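Local coordinates for protein L-lysine 6-oxidase (Marinomonas mediterranea, PDB 3WEU) that oxidises the epsilon-amino group of free L-lysine with a cysteine tryptophylquinone cofactor, releasing ammonium and the hydrogen peroxide that makes it antibacterial, at residues A[320-328]-A[338-346]; A[383-391]-A[519-530]. One frame throughout, in Å; residues are numbered along the deposited sequence.

Interaction 1: A[320-328]-A[338-346]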
loop_
_atom_site.group_PDB
_atom_site.type_symbol
_atom_site.label_atom_id
_atom_site.label_comp_id
_atom_site.label_asym_id
_atom_site.label_seq_id
_atom_site.Cartn_x
_atom_site.Cartn_y
_atom_site.Cartn_z
ATOM N N GLY A 320 9.134 -45.299 4.233
ATOM C CA GLY A 320 9.282 -46.656 3.696
ATOM C C GLY A 320 10.452 -46.842 2.750
ATOM O O GLY A 320 10.785 -47.972 2.443
ATOM N N PHE A 321 11.047 -45.753 2.280
ATOM C CA PHE A 321 12.111 -45.814 1.356
ATOM C C PHE A 321 13.477 -45.813 2.037
ATOM O O PHE A 321 14.505 -45.905 1.330
ATOM C CB PHE A 321 11.950 -44.762 0.275
ATOM C CG PHE A 321 10.658 -44.946 -0.480
ATOM C CD1 PHE A 321 10.605 -45.841 -1.540
ATOM C CD2 PHE A 321 9.459 -44.384 -0.047
ATOM C CE1 PHE A 321 9.396 -46.121 -2.209
ATOM C CE2 PHE A 321 8.255 -44.674 -0.677
ATOM C CZ PHE A 321 8.215 -45.538 -1.775
ATOM N N PHE A 322 13.509 -45.678 3.354
ATOM C CA PHE A 322 14.771 -45.818 4.040
ATOM C C PHE A 322 14.612 -46.696 5.298
ATOM O O PHE A 322 15.391 -46.636 6.226
ATOM C CB PHE A 322 15.452 -44.510 4.328
ATOM C CG PHE A 322 14.650 -43.549 5.148
ATOM C CD1 PHE A 322 14.868 -43.437 6.488
ATOM C CD2 PHE A 322 13.708 -42.733 4.559
ATOM C CE1 PHE A 322 14.175 -42.491 7.268
ATOM C CE2 PHE A 322 13.011 -41.782 5.321
ATOM C CZ PHE A 322 13.241 -41.658 6.665
ATOM N N SER A 323 13.610 -47.527 5.292
ATOM C CA SER A 323 13.335 -48.270 6.502
ATOM C C SER A 323 14.170 -49.518 6.642
ATOM O O SER A 323 14.337 -50.005 7.735
ATOM C CB SER A 323 11.879 -48.655 6.601
ATOM O OG SER A 323 11.542 -49.416 5.485
ATOM N N PHE A 324 14.717 -49.990 5.543
ATOM C CA PHE A 324 15.295 -51.342 5.459
ATOM C C PHE A 324 14.271 -52.379 5.980
ATOM O O PHE A 324 14.515 -53.244 6.847
ATOM C CB PHE A 324 16.686 -51.419 6.164
ATOM C CG PHE A 324 17.786 -50.637 5.456
ATOM C CD1 PHE A 324 17.924 -49.209 5.657
ATOM C CD2 PHE A 324 18.688 -51.303 4.605
ATOM C CE1 PHE A 324 18.923 -48.462 4.993
ATOM C CE2 PHE A 324 19.687 -50.552 3.938
ATOM C CZ PHE A 324 19.787 -49.143 4.135
ATOM N N GLN A 325 13.064 -52.236 5.469
ATOM C CA GLN A 325 12.010 -53.172 5.863
ATOM C C GLN A 325 12.359 -54.480 5.158
ATOM O O GLN A 325 11.929 -55.509 5.594
ATOM C CB GLN A 325 10.586 -52.620 5.592
ATOM C CG GLN A 325 10.174 -52.485 4.159
ATOM C CD GLN A 325 10.842 -51.345 3.350
ATOM O OE1 GLN A 325 12.081 -51.101 3.407
ATOM N NE2 GLN A 325 10.031 -50.653 2.626
ATOM N N PHE A 326 13.137 -54.407 4.074
ATOM C CA PHE A 326 13.720 -55.582 3.468
ATOM C C PHE A 326 15.134 -55.155 3.182
ATOM O O PHE A 326 15.495 -54.012 3.360
ATOM C CB PHE A 326 12.994 -56.063 2.178
ATOM C CG PHE A 326 12.943 -55.034 1.054
ATOM C CD1 PHE A 326 13.908 -55.016 0.048
ATOM C CD2 PHE A 326 11.922 -54.048 0.995
ATOM C CE1 PHE A 326 13.858 -54.040 -1.003
ATOM C CE2 PHE A 326 11.884 -53.110 -0.035
ATOM C CZ PHE A 326 12.810 -53.149 -1.058
ATOM N N ASP A 327 15.926 -56.095 2.757
ATOM C CA ASP A 327 17.306 -55.883 2.538
ATOM C C ASP A 327 17.633 -55.235 1.199
ATOM O O ASP A 327 17.567 -55.893 0.150
ATOM C CB ASP A 327 18.029 -57.247 2.672
ATOM C CG ASP A 327 19.553 -57.074 2.774
ATOM O OD1 ASP A 327 20.097 -55.931 2.592
ATOM O OD2 ASP A 327 20.212 -58.101 3.037
ATOM N N TYR A 328 18.001 -53.949 1.214
ATOM C CA TYR A 328 18.267 -53.199 -0.010
ATOM C C TYR A 328 19.515 -53.760 -0.736
ATOM O O TYR A 328 19.652 -53.556 -1.942
ATOM C CB TYR A 328 18.358 -51.649 0.214
ATOM C CG TYR A 328 17.103 -51.011 0.847
ATOM C CD1 TYR A 328 15.801 -51.536 0.650
ATOM C CD2 TYR A 328 17.208 -49.974 1.747
ATOM C CE1 TYR A 328 14.682 -50.966 1.294
ATOM C CE2 TYR A 328 16.083 -49.392 2.356
ATOM C CZ TYR A 328 14.874 -49.868 2.139
ATOM O OH TYR A 328 13.857 -49.276 2.796
ATOM N N ASN A 338 10.329 -57.183 -4.167
ATOM C CA ASN A 338 10.528 -56.079 -3.248
ATOM C C ASN A 338 11.257 -54.883 -3.840
ATOM O O ASN A 338 10.806 -53.719 -3.693
ATOM C CB ASN A 338 11.324 -56.530 -2.035
ATOM C CG ASN A 338 10.543 -57.411 -1.108
ATOM O OD1 ASN A 338 9.340 -57.337 -1.034
ATOM N ND2 ASN A 338 11.247 -58.211 -0.344
ATOM N N ARG A 339 12.370 -55.128 -4.538
ATOM C CA ARG A 339 13.124 -54.009 -5.129
ATOM C C ARG A 339 12.312 -53.310 -6.216
ATOM O O ARG A 339 12.346 -52.072 -6.335
ATOM C CB ARG A 339 14.473 -54.457 -5.681
ATOM C CG ARG A 339 15.434 -54.952 -4.612
ATOM C CD ARG A 339 16.783 -55.282 -5.230
ATOM N NE ARG A 339 16.772 -56.673 -5.608
ATOM C CZ ARG A 339 16.671 -57.118 -6.841
ATOM N NH1 ARG A 339 16.622 -56.288 -7.842
ATOM N NH2 ARG A 339 16.630 -58.402 -7.056
ATOM N N MET A 340 11.578 -54.107 -7.003
ATOM C CA MET A 340 10.778 -53.562 -8.080
ATOM C C MET A 340 9.593 -52.709 -7.531
ATOM O O MET A 340 9.222 -51.686 -8.128
ATOM C CB MET A 340 10.206 -54.675 -8.923
ATOM C CG MET A 340 11.177 -55.387 -9.800
ATOM S SD MET A 340 11.806 -54.364 -11.122
ATOM C CE MET A 340 10.364 -53.697 -11.767
ATOM N N LYS A 341 9.001 -53.164 -6.442
ATOM C CA LYS A 341 7.922 -52.421 -5.813
ATOM C C LYS A 341 8.477 -51.054 -5.368
ATOM O O LYS A 341 7.833 -50.060 -5.601
ATOM C CB LYS A 341 7.347 -53.127 -4.655
ATOM C CG LYS A 341 5.994 -52.549 -4.229
ATOM C CD LYS A 341 5.490 -53.308 -3.021
ATOM C CE LYS A 341 3.998 -53.651 -3.015
ATOM N NZ LYS A 341 3.229 -52.655 -3.774
ATOM N N TYR A 342 9.655 -51.024 -4.737
ATOM C CA TYR A 342 10.314 -49.801 -4.260
ATOM C C TYR A 342 10.537 -48.854 -5.451
ATOM O O TYR A 342 10.149 -47.705 -5.447
ATOM C CB TYR A 342 11.654 -50.207 -3.584
ATOM C CG TYR A 342 12.511 -49.129 -2.991
ATOM C CD1 TYR A 342 13.101 -48.145 -3.776
ATOM C CD2 TYR A 342 12.770 -49.106 -1.614
ATOM C CE1 TYR A 342 13.916 -47.142 -3.210
ATOM C CE2 TYR A 342 13.546 -48.093 -1.059
ATOM C CZ TYR A 342 14.133 -47.134 -1.856
ATOM O OH TYR A 342 14.890 -46.133 -1.280
ATOM N N TYR A 343 11.108 -49.384 -6.528
ATOM C CA TYR A 343 11.363 -48.624 -7.716
ATOM C C TYR A 343 10.102 -48.100 -8.412
ATOM O O TYR A 343 10.064 -46.971 -8.888
ATOM C CB TYR A 343 12.113 -49.519 -8.738
ATOM C CG TYR A 343 12.247 -48.885 -10.093
ATOM C CD1 TYR A 343 13.177 -47.915 -10.340
ATOM C CD2 TYR A 343 11.436 -49.264 -11.152
ATOM C CE1 TYR A 343 13.318 -47.334 -11.622
ATOM C CE2 TYR A 343 11.558 -48.707 -12.413
ATOM C CZ TYR A 343 12.514 -47.727 -12.647
ATOM O OH TYR A 343 12.616 -47.107 -13.888
ATOM N N ASN A 344 9.078 -48.931 -8.428
ATOM C CA ASN A 344 7.848 -48.565 -9.142
ATOM C C ASN A 344 7.067 -47.490 -8.409
ATOM O O ASN A 344 6.139 -46.934 -8.968
ATOM C CB ASN A 344 6.993 -49.771 -9.413
ATOM C CG ASN A 344 7.512 -50.604 -10.566
ATOM O OD1 ASN A 344 8.023 -50.068 -11.544
ATOM N ND2 ASN A 344 7.138 -51.869 -10.553
ATOM N N TYR A 345 7.475 -47.149 -7.171
ATOM C CA TYR A 345 6.904 -45.991 -6.503
ATOM C C TYR A 345 7.560 -44.677 -6.850
ATOM O O TYR A 345 7.064 -43.589 -6.414
ATOM C CB TYR A 345 6.952 -46.212 -4.995
ATOM C CG TYR A 345 5.863 -47.103 -4.409
ATOM C CD1 TYR A 345 4.494 -46.940 -4.767
ATOM C CD2 TYR A 345 6.165 -48.077 -3.468
ATOM C CE1 TYR A 345 3.481 -47.731 -4.153
ATOM C CE2 TYR A 345 5.164 -48.871 -2.874
ATOM C CZ TYR A 345 3.850 -48.656 -3.189
ATOM O OH TYR A 345 2.913 -49.371 -2.609
ATOM N N PHE A 346 8.656 -44.720 -7.623
ATOM C CA PHE A 346 9.294 -43.488 -8.129
ATOM C C PHE A 346 8.607 -43.036 -9.380
ATOM O O PHE A 346 8.250 -43.841 -10.226
ATOM C CB PHE A 346 10.794 -43.666 -8.305
ATOM C CG PHE A 346 11.536 -43.657 -6.978
ATOM C CD1 PHE A 346 11.401 -44.680 -6.068
ATOM C CD2 PHE A 346 12.349 -42.607 -6.683
ATOM C CE1 PHE A 346 12.043 -44.641 -4.836
ATOM C CE2 PHE A 346 13.007 -42.515 -5.471
ATOM C CZ PHE A 346 12.851 -43.525 -4.530
#
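An aromatic cluster of Phe321, Tyr328, Tyr342, Tyr345 and Phe346 fastens the loop 320-328 to helix 336-344 and the turn that follows it. Tyr342 lies between Phe321 and Tyr328. With CG anti to the backbone N (chi1 -179°), its ring reaches from the helix across to the loop, where OH donates a hydrogen bond to Phe321 O (2.6 Å), in the carbonyl plane and on a lone pair. Tyrosine suits this place because its ring packs while its hydroxyl serves a backbone carbonyl. Phe321 doubles back on the same residue: its edge meets the face of Tyr342 in a T-shaped pair with the planes at 76°, CD1 lying over the centre of the tyrosine ring. Farther out, Phe321 CZ touches Tyr345 CB at 3.5 Å, and the edge of Phe346 is turned to the face of Phe321 in an offset edge-to-face pair. The edge of Tyr342 in turn points at the face of Tyr328, centroids 5.3 Å apart.

This is a loop folded back on the helix that succeeds it, and Phe326 packs on the start of segment 338-346. Asn338 CB sits over the centre of the Phe326 ring, 3.6 Å from the centroid, a CH-pi contact, while Tyr328 CE1 lies against the opposite face; the flat phenyl is thus sandwiched. The Asn338 amide bonds to Asn335. Within the loop, Tyr328 OH donates to Gln325 OE1 (2.6 Å) and accepts from Phe324 N (3.0 Å), while Gln325 NE2 reaches Gly320 O at 2.8 Å, so one glutamine amide links Gly320 and Tyr328, the two ends of segment 320-328. Trp416 of helix 407-418 adds another edge-to-face partner for Tyr342.

Interaction 2: A[383-391]-A[519-530]; sequences SNSVSSSNF and QTVNFSEPSVNK
Asn529 meets the 383-391 loop along its whole side chain. Its CB lies 3.5 Å from Ser385 O, and CG, held anti to the carbonyl carbon (chi1 -83°), carries the amide into the bend of the loop. At the tip ND2 spends its two N-H groups on two carbonyls, Asn384 O at 2.9 Å and Ser387 O at 3.0 Å, each approached from above the carbonyl plane. The second bond is the straighter, 162° at the hydrogen. In the bend Asn384 OD1 accepts from Val386 N, an Asx turn, and from Ser387 N, an Asx motif, while its ND2 bonds to Val398 O.

Ser388 OG suits its place because a hydroxyl can both give and take: it donates to Lys530 O (2.9 Å) and accepts from Asn529 N (2.8 Å). Beside it, Ser389 N bonds to Ser527 O. At the other end a water that accepts from Gln519 NE2 lies within hydrogen-bonding distance of Ser385 O and Thr520 O, while Gln519 OE1 takes a bond from Trp580 NE1.

Short polar side chains thus supply most of the bonds, meeting backbone groups of the partner segment where only one backbone-to-backbone bond forms, although Val386 O is left buried with no partner.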
loop_
_atom_site.group_PDB
_atom_site.type_symbol
_atom_site.label_atom_id
_atom_site.label_comp_id
_atom_site.label_asym_id
_atom_site.label_seq_id
_atom_site.Cartn_x
_atom_site.Cartn_y
_atom_site.Cartn_z
ATOM N N SER A 383 9.039 -28.891 -11.049
ATOM C CA SER A 383 9.548 -27.631 -11.532
ATOM C C SER A 383 8.445 -26.679 -12.052
ATOM O O SER A 383 8.754 -25.583 -12.429
ATOM C CB SER A 383 10.717 -27.825 -12.494
ATOM O OG SER A 383 11.899 -28.318 -11.845
ATOM N N ASN A 384 7.192 -27.128 -12.136
ATOM C CA ASN A 384 6.083 -26.203 -12.224
ATOM C C ASN A 384 4.773 -26.657 -11.676
ATOM O O ASN A 384 3.910 -27.200 -12.401
ATOM C CB ASN A 384 5.867 -25.637 -13.642
ATOM C CG ASN A 384 4.738 -24.664 -13.655
ATOM O OD1 ASN A 384 4.480 -24.027 -12.647
ATOM N ND2 ASN A 384 4.110 -24.471 -14.801
ATOM N N SER A 385 4.592 -26.392 -10.388
ATOM C CA SER A 385 3.363 -26.599 -9.678
ATOM C C SER A 385 2.595 -25.271 -9.474
ATOM O O SER A 385 1.672 -25.234 -8.686
ATOM C CB SER A 385 3.678 -27.174 -8.294
ATOM O OG SER A 385 4.696 -26.365 -7.641
ATOM N N VAL A 386 3.050 -24.214 -10.116
ATOM C CA VAL A 386 2.639 -22.840 -9.863
ATOM C C VAL A 386 1.679 -22.299 -10.917
ATOM O O VAL A 386 0.629 -21.695 -10.583
ATOM C CB VAL A 386 3.904 -21.949 -9.811
ATOM C CG1 VAL A 386 3.527 -20.504 -9.565
ATOM C CG2 VAL A 386 4.772 -22.399 -8.606
ATOM N N SER A 387 1.991 -22.513 -12.182
ATOM C CA SER A 387 1.117 -21.940 -13.274
ATOM C C SER A 387 0.465 -23.026 -14.137
ATOM O O SER A 387 1.037 -24.067 -14.376
ATOM C CB SER A 387 1.948 -20.959 -14.129
ATOM O OG SER A 387 3.087 -21.628 -14.683
ATOM N N SER A 388 -0.770 -22.806 -14.539
ATOM C CA SER A 388 -1.493 -23.765 -15.343
ATOM C C SER A 388 -1.145 -23.684 -16.803
ATOM O O SER A 388 -0.478 -22.741 -17.257
ATOM C CB SER A 388 -3.012 -23.457 -15.202
ATOM O OG SER A 388 -3.487 -23.624 -13.901
ATOM N N SER A 389 -1.672 -24.624 -17.572
ATOM C CA SER A 389 -1.473 -24.689 -19.023
ATOM C C SER A 389 -1.904 -23.397 -19.691
ATOM O O SER A 389 -1.329 -23.029 -20.720
ATOM C CB SER A 389 -2.303 -25.835 -19.623
ATOM O OG SER A 389 -3.708 -25.687 -19.381
ATOM N N ASN A 390 -2.913 -22.721 -19.102
ATOM C CA ASN A 390 -3.521 -21.545 -19.727
ATOM C C ASN A 390 -3.149 -20.212 -19.137
ATOM O O ASN A 390 -3.870 -19.254 -19.316
ATOM C CB ASN A 390 -5.051 -21.664 -19.815
ATOM C CG ASN A 390 -5.722 -21.699 -18.462
ATOM O OD1 ASN A 390 -5.119 -22.113 -17.475
ATOM N ND2 ASN A 390 -6.979 -21.337 -18.415
ATOM N N PHE A 391 -2.007 -20.134 -18.452
ATOM C CA PHE A 391 -1.488 -18.859 -17.941
ATOM C C PHE A 391 -0.703 -18.148 -19.001
ATOM O O PHE A 391 -0.377 -18.730 -20.055
ATOM C CB PHE A 391 -0.549 -19.117 -16.756
ATOM C CG PHE A 391 -1.237 -19.187 -15.411
ATOM C CD1 PHE A 391 -2.481 -19.794 -15.267
ATOM C CD2 PHE A 391 -0.552 -18.722 -14.262
ATOM C CE1 PHE A 391 -3.078 -19.873 -14.020
ATOM C CE2 PHE A 391 -1.140 -18.809 -13.002
ATOM C CZ PHE A 391 -2.392 -19.418 -12.890
ATOM N N GLN A 519 4.170 -25.855 -1.392
ATOM C CA GLN A 519 3.164 -25.503 -2.412
ATOM C C GLN A 519 1.972 -26.383 -2.201
ATOM O O GLN A 519 2.137 -27.565 -1.935
ATOM C CB GLN A 519 3.744 -25.786 -3.793
ATOM C CG GLN A 519 2.976 -25.103 -4.909
ATOM C CD GLN A 519 3.154 -23.615 -4.994
ATOM O OE1 GLN A 519 4.159 -23.047 -4.567
ATOM N NE2 GLN A 519 2.131 -22.948 -5.567
ATOM N N THR A 520 0.757 -25.824 -2.317
ATOM C CA THR A 520 -0.440 -26.609 -2.324
ATOM C C THR A 520 -0.760 -26.906 -3.785
ATOM O O THR A 520 -1.115 -25.992 -4.552
ATOM C CB THR A 520 -1.520 -25.722 -1.615
ATOM O OG1 THR A 520 -1.130 -25.660 -0.209
ATOM C CG2 THR A 520 -2.813 -26.347 -1.688
ATOM N N VAL A 521 -0.626 -28.164 -4.174
ATOM C CA VAL A 521 -0.599 -28.607 -5.589
ATOM C C VAL A 521 -1.827 -29.479 -5.925
ATOM O O VAL A 521 -2.100 -30.524 -5.303
ATOM C CB VAL A 521 0.678 -29.413 -5.909
ATOM C CG1 VAL A 521 0.796 -29.635 -7.401
ATOM C CG2 VAL A 521 1.927 -28.690 -5.339
ATOM N N ASN A 522 -2.579 -29.040 -6.937
ATOM C CA ASN A 522 -3.747 -29.769 -7.393
ATOM C C ASN A 522 -3.286 -31.140 -7.902
ATOM O O ASN A 522 -2.262 -31.216 -8.623
ATOM C CB ASN A 522 -4.413 -29.037 -8.586
ATOM C CG ASN A 522 -5.428 -29.912 -9.254
ATOM O OD1 ASN A 522 -5.135 -30.587 -10.218
ATOM N ND2 ASN A 522 -6.565 -30.038 -8.634
ATOM N N PHE A 523 -4.072 -32.179 -7.673
ATOM C CA PHE A 523 -3.692 -33.450 -8.250
ATOM C C PHE A 523 -4.809 -34.159 -9.053
ATOM O O PHE A 523 -4.777 -35.368 -9.240
ATOM C CB PHE A 523 -3.120 -34.364 -7.202
ATOM C CG PHE A 523 -4.019 -34.639 -6.037
ATOM C CD1 PHE A 523 -4.766 -35.788 -5.991
ATOM C CD2 PHE A 523 -4.006 -33.825 -4.912
ATOM C CE1 PHE A 523 -5.556 -36.122 -4.891
ATOM C CE2 PHE A 523 -4.811 -34.136 -3.809
ATOM C CZ PHE A 523 -5.599 -35.275 -3.803
ATOM N N SER A 524 -5.777 -33.413 -9.523
ATOM C CA SER A 524 -6.959 -34.016 -10.201
ATOM C C SER A 524 -6.984 -33.699 -11.672
ATOM O O SER A 524 -7.575 -34.425 -12.462
ATOM C CB SER A 524 -8.263 -33.519 -9.584
ATOM O OG SER A 524 -8.365 -32.114 -9.666
ATOM N N GLU A 525 -6.379 -32.595 -12.075
ATOM C CA GLU A 525 -6.448 -32.140 -13.477
ATOM C C GLU A 525 -5.033 -31.814 -13.920
ATOM O O GLU A 525 -4.452 -30.779 -13.517
ATOM C CB GLU A 525 -7.304 -30.877 -13.609
ATOM C CG GLU A 525 -8.810 -31.162 -13.459
ATOM C CD GLU A 525 -9.354 -31.866 -14.712
ATOM O OE1 GLU A 525 -8.624 -32.072 -15.709
ATOM O OE2 GLU A 525 -10.478 -32.300 -14.610
ATOM N N PRO A 526 -4.468 -32.674 -14.779
ATOM C CA PRO A 526 -3.057 -32.540 -15.121
ATOM C C PRO A 526 -2.654 -31.199 -15.696
ATOM O O PRO A 526 -1.499 -30.761 -15.522
ATOM C CB PRO A 526 -2.882 -33.611 -16.184
ATOM C CG PRO A 526 -3.816 -34.732 -15.721
ATOM C CD PRO A 526 -5.024 -34.006 -15.160
ATOM N N SER A 527 -3.575 -30.513 -16.394
ATOM C CA SER A 527 -3.234 -29.231 -17.031
ATOM C C SER A 527 -3.446 -27.977 -16.140
ATOM O O SER A 527 -3.105 -26.866 -16.511
ATOM C CB SER A 527 -4.066 -29.117 -18.363
ATOM O OG SER A 527 -5.424 -28.904 -17.984
ATOM N N VAL A 528 -3.911 -28.173 -14.919
ATOM C CA VAL A 528 -4.288 -27.101 -14.017
ATOM C C VAL A 528 -3.435 -27.089 -12.745
ATOM O O VAL A 528 -3.363 -28.102 -12.027
ATOM C CB VAL A 528 -5.712 -27.276 -13.583
ATOM C CG1 VAL A 528 -6.067 -26.158 -12.599
ATOM C CG2 VAL A 528 -6.652 -27.183 -14.830
ATOM N N ASN A 529 -2.769 -25.970 -12.506
ATOM C CA ASN A 529 -2.213 -25.715 -11.150
ATOM C C ASN A 529 -3.117 -24.784 -10.328
ATOM O O ASN A 529 -3.319 -25.024 -9.162
ATOM C CB ASN A 529 -0.783 -25.192 -11.222
ATOM C CG ASN A 529 0.228 -26.303 -11.359
ATOM O OD1 ASN A 529 0.147 -27.275 -10.652
ATOM N ND2 ASN A 529 1.191 -26.161 -12.246
ATOM N N LYS A 530 -3.625 -23.724 -10.944
ATOM C CA LYS A 530 -4.436 -22.705 -10.253
ATOM C C LYS A 530 -5.687 -22.423 -11.106
ATOM O O LYS A 530 -5.669 -22.582 -12.329
ATOM C CB LYS A 530 -3.619 -21.407 -9.969
ATOM C CG LYS A 530 -2.512 -21.736 -9.022
ATOM C CD LYS A 530 -2.040 -20.711 -8.110
ATOM C CE LYS A 530 -0.725 -21.157 -7.541
ATOM N NZ LYS A 530 -0.182 -19.866 -7.180
HETATM O O HOH W 1 -0.227 -24.399 -6.677
HETATM O O HOH W 2 -6.027 -23.192 -15.160
#

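Interactions 1 and 2 are separate: their centres lie 29 Å apart, their nearest atoms about 14 Å, and in the chain the first closes before the second opens. They hold their segments together by contrasting means, interaction 1 through edge-to-face rings and a single cross-contact hydrogen bond, interaction 2 through a network of amides, hydroxyls and waters. Interaction 2 is the one close in sequence to the cofactor. Its strand 519-522 follows soon after Cys516, which is cross-linked to Trp581 as cysteine tryptophylquinone, and pairs with strand 575-579, while Gln519 bonds to Trp580, the neighbour of that tryptophan. Interaction 1 belongs instead to a more peripheral part of the subunit, 28 Å from the chain centre.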